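Local structure of syndapin (Drosophila melanogaster, 3I2W) at residues B[60-72]-B[258-271]. The protein probably binds phospholipid membranes as a homodimer through its F-BAR domain, the part crystallised here, and takes part in endocytosis. Residues are numbered along the deposited sequence; the frame is centred on the assembly and turned at random.
With NA (sodium ion), chain G.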
loop_
_atom_site.group_PDB
_atom_site.type_symbol
_atom_site.label_atom_id
_atom_site.label_comp_id
_atom_site.label_asym_id
_atom_site.label_seq_id
_atom_site.Cartn_x
_atom_site.Cartn_y
_atom_site.Cartn_z
ATOM N N PRO B 60 4.315 1.880 -32.558
ATOM C CA PRO B 60 4.206 2.929 -33.599
ATOM C C PRO B 60 4.206 4.379 -33.158
ATOM O O PRO B 60 4.259 5.240 -33.994
ATOM C CB PRO B 60 2.855 2.649 -34.274
ATOM C CG PRO B 60 2.269 1.518 -33.552
ATOM C CD PRO B 60 2.998 1.317 -32.259
ATOM N N GLU B 61 4.159 4.675 -31.880
ATOM C CA GLU B 61 4.034 6.095 -31.547
ATOM C C GLU B 61 5.428 6.708 -31.743
ATOM O O GLU B 61 6.426 5.973 -31.615
ATOM C CB GLU B 61 3.461 6.275 -30.141
ATOM C CG GLU B 61 3.254 7.701 -29.759
ATOM C CD GLU B 61 2.016 8.321 -30.331
ATOM O OE1 GLU B 61 0.889 8.134 -29.827
ATOM O OE2 GLU B 61 2.164 9.050 -31.303
ATOM N N TYR B 62 5.502 7.986 -32.125
ATOM C CA TYR B 62 6.789 8.619 -32.464
ATOM C C TYR B 62 6.811 10.067 -32.004
ATOM O O TYR B 62 5.799 10.634 -31.585
ATOM C CB TYR B 62 7.032 8.603 -34.001
ATOM C CG TYR B 62 5.894 9.300 -34.809
ATOM C CD1 TYR B 62 4.633 8.717 -34.881
ATOM C CD2 TYR B 62 6.061 10.533 -35.419
ATOM C CE1 TYR B 62 3.576 9.288 -35.550
ATOM C CE2 TYR B 62 4.977 11.131 -36.114
ATOM C CZ TYR B 62 3.722 10.489 -36.166
ATOM O OH TYR B 62 2.577 11.002 -36.814
ATOM N N GLY B 63 7.980 10.685 -32.091
ATOM C CA GLY B 63 8.079 12.132 -31.912
ATOM C C GLY B 63 7.828 12.601 -30.522
ATOM O O GLY B 63 7.998 11.870 -29.585
ATOM N N THR B 64 7.437 13.846 -30.379
ATOM C CA THR B 64 7.257 14.419 -29.075
ATOM C C THR B 64 5.999 13.813 -28.462
ATOM O O THR B 64 5.761 13.905 -27.302
ATOM C CB THR B 64 7.052 15.897 -29.215
ATOM O OG1 THR B 64 5.848 16.114 -29.946
ATOM C CG2 THR B 64 8.183 16.510 -29.956
ATOM N N THR B 65 5.180 13.186 -29.257
ATOM C CA THR B 65 4.020 12.564 -28.719
ATOM C C THR B 65 4.478 11.306 -27.992
ATOM O O THR B 65 4.084 11.028 -26.853
ATOM C CB THR B 65 3.051 12.258 -29.846
ATOM O OG1 THR B 65 2.546 13.495 -30.360
ATOM C CG2 THR B 65 1.884 11.429 -29.354
ATOM N N GLU B 66 5.331 10.552 -28.643
ATOM C CA GLU B 66 5.984 9.463 -27.961
ATOM C C GLU B 66 6.530 9.946 -26.639
ATOM O O GLU B 66 6.254 9.365 -25.604
ATOM C CB GLU B 66 7.136 8.884 -28.794
ATOM C CG GLU B 66 7.407 7.425 -28.498
ATOM C CD GLU B 66 8.626 6.924 -29.198
ATOM O OE1 GLU B 66 9.308 7.750 -29.847
ATOM O OE2 GLU B 66 8.895 5.705 -29.150
ATOM N N ALA B 67 7.306 11.023 -26.682
ATOM C CA ALA B 67 7.957 11.553 -25.490
ATOM C C ALA B 67 6.933 11.908 -24.450
ATOM O O ALA B 67 7.157 11.607 -23.318
ATOM C CB ALA B 67 8.835 12.732 -25.822
ATOM N N ALA B 68 5.809 12.525 -24.813
ATOM C CA ALA B 68 4.716 12.701 -23.845
ATOM C C ALA B 68 4.221 11.422 -23.175
ATOM O O ALA B 68 4.049 11.440 -21.957
ATOM C CB ALA B 68 3.561 13.464 -24.416
ATOM N N TRP B 69 4.000 10.337 -23.944
ATOM C CA TRP B 69 3.533 9.089 -23.365
ATOM C C TRP B 69 4.561 8.719 -22.332
ATOM O O TRP B 69 4.210 8.253 -21.260
ATOM C CB TRP B 69 3.525 7.907 -24.330
ATOM C CG TRP B 69 2.410 7.673 -25.305
ATOM C CD1 TRP B 69 2.015 8.493 -26.338
ATOM C CD2 TRP B 69 1.629 6.489 -25.426
ATOM N NE1 TRP B 69 0.986 7.906 -27.052
ATOM C CE2 TRP B 69 0.751 6.666 -26.522
ATOM C CE3 TRP B 69 1.575 5.291 -24.713
ATOM C CZ2 TRP B 69 -0.154 5.684 -26.911
ATOM C CZ3 TRP B 69 0.674 4.335 -25.090
ATOM C CH2 TRP B 69 -0.170 4.521 -26.178
ATOM N N LYS B 70 5.841 8.904 -22.644
ATOM C CA LYS B 70 6.911 8.456 -21.735
ATOM C C LYS B 70 6.917 9.217 -20.411
ATOM O O LYS B 70 7.233 8.660 -19.364
ATOM C CB LYS B 70 8.271 8.598 -22.353
ATOM C CG LYS B 70 8.460 7.870 -23.598
ATOM C CD LYS B 70 8.976 6.517 -23.365
ATOM C CE LYS B 70 9.985 6.155 -24.460
ATOM N NZ LYS B 70 11.051 7.202 -24.613
ATOM N N GLY B 71 6.583 10.489 -20.458
ATOM C CA GLY B 71 6.303 11.216 -19.236
ATOM C C GLY B 71 5.600 10.441 -18.124
ATOM O O GLY B 71 5.935 10.594 -16.951
ATOM N N VAL B 72 4.638 9.614 -18.482
ATOM C CA VAL B 72 3.883 8.919 -17.478
ATOM C C VAL B 72 4.805 7.918 -16.781
ATOM O O VAL B 72 4.716 7.737 -15.607
ATOM C CB VAL B 72 2.663 8.235 -18.129
ATOM C CG1 VAL B 72 2.327 6.989 -17.461
ATOM C CG2 VAL B 72 1.514 9.085 -18.004
ATOM N N THR B 258 6.608 17.911 -19.831
ATOM C CA THR B 258 6.661 16.951 -20.905
ATOM C C THR B 258 5.379 16.900 -21.725
ATOM O O THR B 258 5.418 17.122 -22.934
ATOM C CB THR B 258 6.912 15.607 -20.359
ATOM O OG1 THR B 258 8.123 15.652 -19.595
ATOM C CG2 THR B 258 7.021 14.603 -21.493
ATOM N N ILE B 259 4.234 16.643 -21.110
ATOM C CA ILE B 259 3.041 16.652 -21.930
ATOM C C ILE B 259 2.946 17.910 -22.777
ATOM O O ILE B 259 2.546 17.857 -23.924
ATOM C CB ILE B 259 1.792 16.507 -21.138
ATOM C CG1 ILE B 259 1.809 15.132 -20.497
ATOM C CG2 ILE B 259 0.562 16.654 -22.055
ATOM C CD1 ILE B 259 0.781 14.967 -19.570
ATOM N N ASN B 260 3.320 19.043 -22.231
ATOM C CA ASN B 260 3.164 20.261 -22.936
ATOM C C ASN B 260 4.020 20.380 -24.208
ATOM O O ASN B 260 3.624 20.978 -25.170
ATOM C CB ASN B 260 3.451 21.388 -22.010
ATOM C CG ASN B 260 2.389 22.392 -22.043
ATOM O OD1 ASN B 260 1.767 22.659 -23.099
ATOM N ND2 ASN B 260 2.123 22.963 -20.898
ATOM N N ASN B 261 5.187 19.773 -24.198
ATOM C CA ASN B 261 6.035 19.683 -25.316
ATOM C C ASN B 261 5.463 18.816 -26.412
ATOM O O ASN B 261 6.071 18.691 -27.458
ATOM C CB ASN B 261 7.302 18.978 -24.863
ATOM C CG ASN B 261 8.157 19.818 -23.983
ATOM O OD1 ASN B 261 8.316 21.016 -24.177
ATOM N ND2 ASN B 261 8.734 19.188 -22.997
ATOM N N ALA B 262 4.359 18.129 -26.195
ATOM C CA ALA B 262 3.856 17.315 -27.290
ATOM C C ALA B 262 3.451 18.307 -28.348
ATOM O O ALA B 262 2.553 19.124 -28.103
ATOM C CB ALA B 262 2.671 16.476 -26.860
ATOM N N ASP B 263 4.139 18.256 -29.490
ATOM C CA ASP B 263 3.892 19.170 -30.617
ATOM C C ASP B 263 3.543 18.476 -31.938
ATOM O O ASP B 263 4.394 17.869 -32.647
ATOM C CB ASP B 263 5.106 20.034 -30.829
ATOM C CG ASP B 263 4.910 21.074 -31.912
ATOM O OD1 ASP B 263 3.775 21.321 -32.382
ATOM O OD2 ASP B 263 5.926 21.671 -32.287
ATOM N N GLN B 264 2.279 18.598 -32.293
ATOM C CA GLN B 264 1.810 17.919 -33.475
ATOM C C GLN B 264 2.541 18.384 -34.766
ATOM O O GLN B 264 2.886 17.588 -35.626
ATOM C CB GLN B 264 0.269 17.956 -33.524
ATOM C CG GLN B 264 -0.330 19.326 -33.518
ATOM C CD GLN B 264 -0.060 20.058 -34.834
ATOM O OE1 GLN B 264 0.229 19.415 -35.850
ATOM N NE2 GLN B 264 -0.153 21.383 -34.826
ATOM N N GLN B 265 2.844 19.659 -34.876
ATOM C CA GLN B 265 3.516 20.112 -36.049
ATOM C C GLN B 265 4.929 19.572 -36.130
ATOM O O GLN B 265 5.285 18.976 -37.135
ATOM C CB GLN B 265 3.526 21.594 -36.053
ATOM C CG GLN B 265 4.233 22.190 -37.213
ATOM C CD GLN B 265 3.874 23.650 -37.293
ATOM O OE1 GLN B 265 2.673 24.024 -37.202
ATOM N NE2 GLN B 265 4.888 24.493 -37.422
ATOM N N LYS B 266 5.743 19.762 -35.099
ATOM C CA LYS B 266 7.006 19.070 -35.080
ATOM C C LYS B 266 6.787 17.599 -35.499
ATOM O O LYS B 266 7.433 17.095 -36.386
ATOM C CB LYS B 266 7.659 19.133 -33.691
ATOM C CG LYS B 266 8.953 19.902 -33.593
ATOM C CD LYS B 266 10.020 19.099 -32.774
ATOM C CE LYS B 266 11.367 19.886 -32.375
ATOM N NZ LYS B 266 12.049 20.755 -33.444
ATOM N N ASP B 267 5.855 16.905 -34.876
ATOM C CA ASP B 267 5.723 15.488 -35.196
ATOM C C ASP B 267 5.316 15.203 -36.624
ATOM O O ASP B 267 5.934 14.350 -37.299
ATOM C CB ASP B 267 4.816 14.764 -34.205
ATOM C CG ASP B 267 5.443 14.679 -32.837
ATOM O OD1 ASP B 267 6.680 15.002 -32.691
ATOM O OD2 ASP B 267 4.688 14.326 -31.909
ATOM N N LEU B 268 4.314 15.927 -37.092
ATOM C CA LEU B 268 3.893 15.730 -38.442
ATOM C C LEU B 268 4.947 16.101 -39.450
ATOM O O LEU B 268 5.069 15.420 -40.455
ATOM C CB LEU B 268 2.604 16.482 -38.746
ATOM C CG LEU B 268 1.339 15.937 -38.113
ATOM C CD1 LEU B 268 0.311 16.876 -38.505
ATOM C CD2 LEU B 268 1.005 14.580 -38.650
ATOM N N LYS B 269 5.681 17.181 -39.227
ATOM C CA LYS B 269 6.622 17.601 -40.236
ATOM C C LYS B 269 7.673 16.550 -40.359
ATOM O O LYS B 269 8.066 16.188 -41.445
ATOM C CB LYS B 269 7.232 18.920 -39.878
ATOM C CG LYS B 269 6.350 20.110 -40.341
ATOM C CD LYS B 269 6.884 21.432 -39.871
ATOM C CE LYS B 269 8.059 21.914 -40.701
ATOM N NZ LYS B 269 8.375 23.377 -40.362
ATOM N N TRP B 270 8.064 15.991 -39.225
ATOM C CA TRP B 270 9.070 14.984 -39.182
ATOM C C TRP B 270 8.567 13.826 -39.996
ATOM O O TRP B 270 9.349 13.094 -40.585
ATOM C CB TRP B 270 9.316 14.532 -37.721
ATOM C CG TRP B 270 10.384 13.382 -37.616
ATOM C CD1 TRP B 270 11.767 13.521 -37.491
ATOM C CD2 TRP B 270 10.149 11.970 -37.692
ATOM N NE1 TRP B 270 12.386 12.286 -37.466
ATOM C CE2 TRP B 270 11.415 11.323 -37.572
ATOM C CE3 TRP B 270 8.995 11.184 -37.853
ATOM C CZ2 TRP B 270 11.546 9.949 -37.633
ATOM C CZ3 TRP B 270 9.137 9.821 -37.875
ATOM C CH2 TRP B 270 10.414 9.220 -37.768
ATOM N N TRP B 271 7.259 13.615 -39.996
ATOM C CA TRP B 271 6.730 12.384 -40.603
ATOM C C TRP B 271 6.825 12.441 -42.109
ATOM O O TRP B 271 7.189 11.464 -42.740
ATOM C CB TRP B 271 5.301 12.100 -40.190
ATOM C CG TRP B 271 4.740 10.905 -40.915
ATOM C CD1 TRP B 271 4.064 10.915 -42.078
ATOM C CD2 TRP B 271 4.812 9.531 -40.509
ATOM N NE1 TRP B 271 3.725 9.647 -42.434
ATOM C CE2 TRP B 271 4.159 8.783 -41.474
ATOM C CE3 TRP B 271 5.343 8.869 -39.399
ATOM C CZ2 TRP B 271 4.032 7.407 -41.377
ATOM C CZ3 TRP B 271 5.231 7.490 -39.307
ATOM C CH2 TRP B 271 4.603 6.780 -40.286
HETATM NA NA NA G . 7.891 4.178 -30.895
HETATM O O HOH W 1 6.604 15.615 -25.473
HETATM O O HOH W 2 9.347 3.274 -32.786
#
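The carboxylate of D267 sits over the first turn of helix 63-105 and takes bonds from two consecutive threonines there. T64 N donates to OD1 of D267 at 2.7 Å, on the syn side and nearly straight (164°). OD2 collects three donors: the hydroxyl of T65, at 2.8 Å from OG1 and almost in line with the C-O bond; T65 N, on the syn side; and T64 OG1, tilted above the carboxylate plane. T64 holds OG1 between its backbone N and carbonyl carbon (chi1 63°), where the same oxygen also accepts from D263 N at 2.8 Å. The acid thus holds backbone N-H groups at the start of another helix; the short segments 63-72 and 264-271 run at 129° to each other. This joins the short C-terminal helices 247-260 and 264-275 to one end of this chain's F-BAR helical bundle, where the second subunit packs against it. With an alanine here instead of D267, T64 N and T65 N would probably lose their acceptor and the T65 hydroxyl would be set free to turn. Beside this network, the Y62 ring points its edge at D267 O, 3.6 Å from CE2, while W271 CE3 lies over one face and W270 meets CD2 obliquely, the three rings forming an aromatic cluster. The phenol oxygen of Y62 bonds to E222 and R16 of the second subunit. Along the helix, A68 CB packs on A262 CB at 4.0 Å, and a water bridges T64 O and T258 O. Farther out, E61 O and E66 OE2 bind a sodium ion with the carbonyls of I56, E57 and G59 and a water, so the ion ties the end of helix 11-58 and the loop after it to helix 63-105.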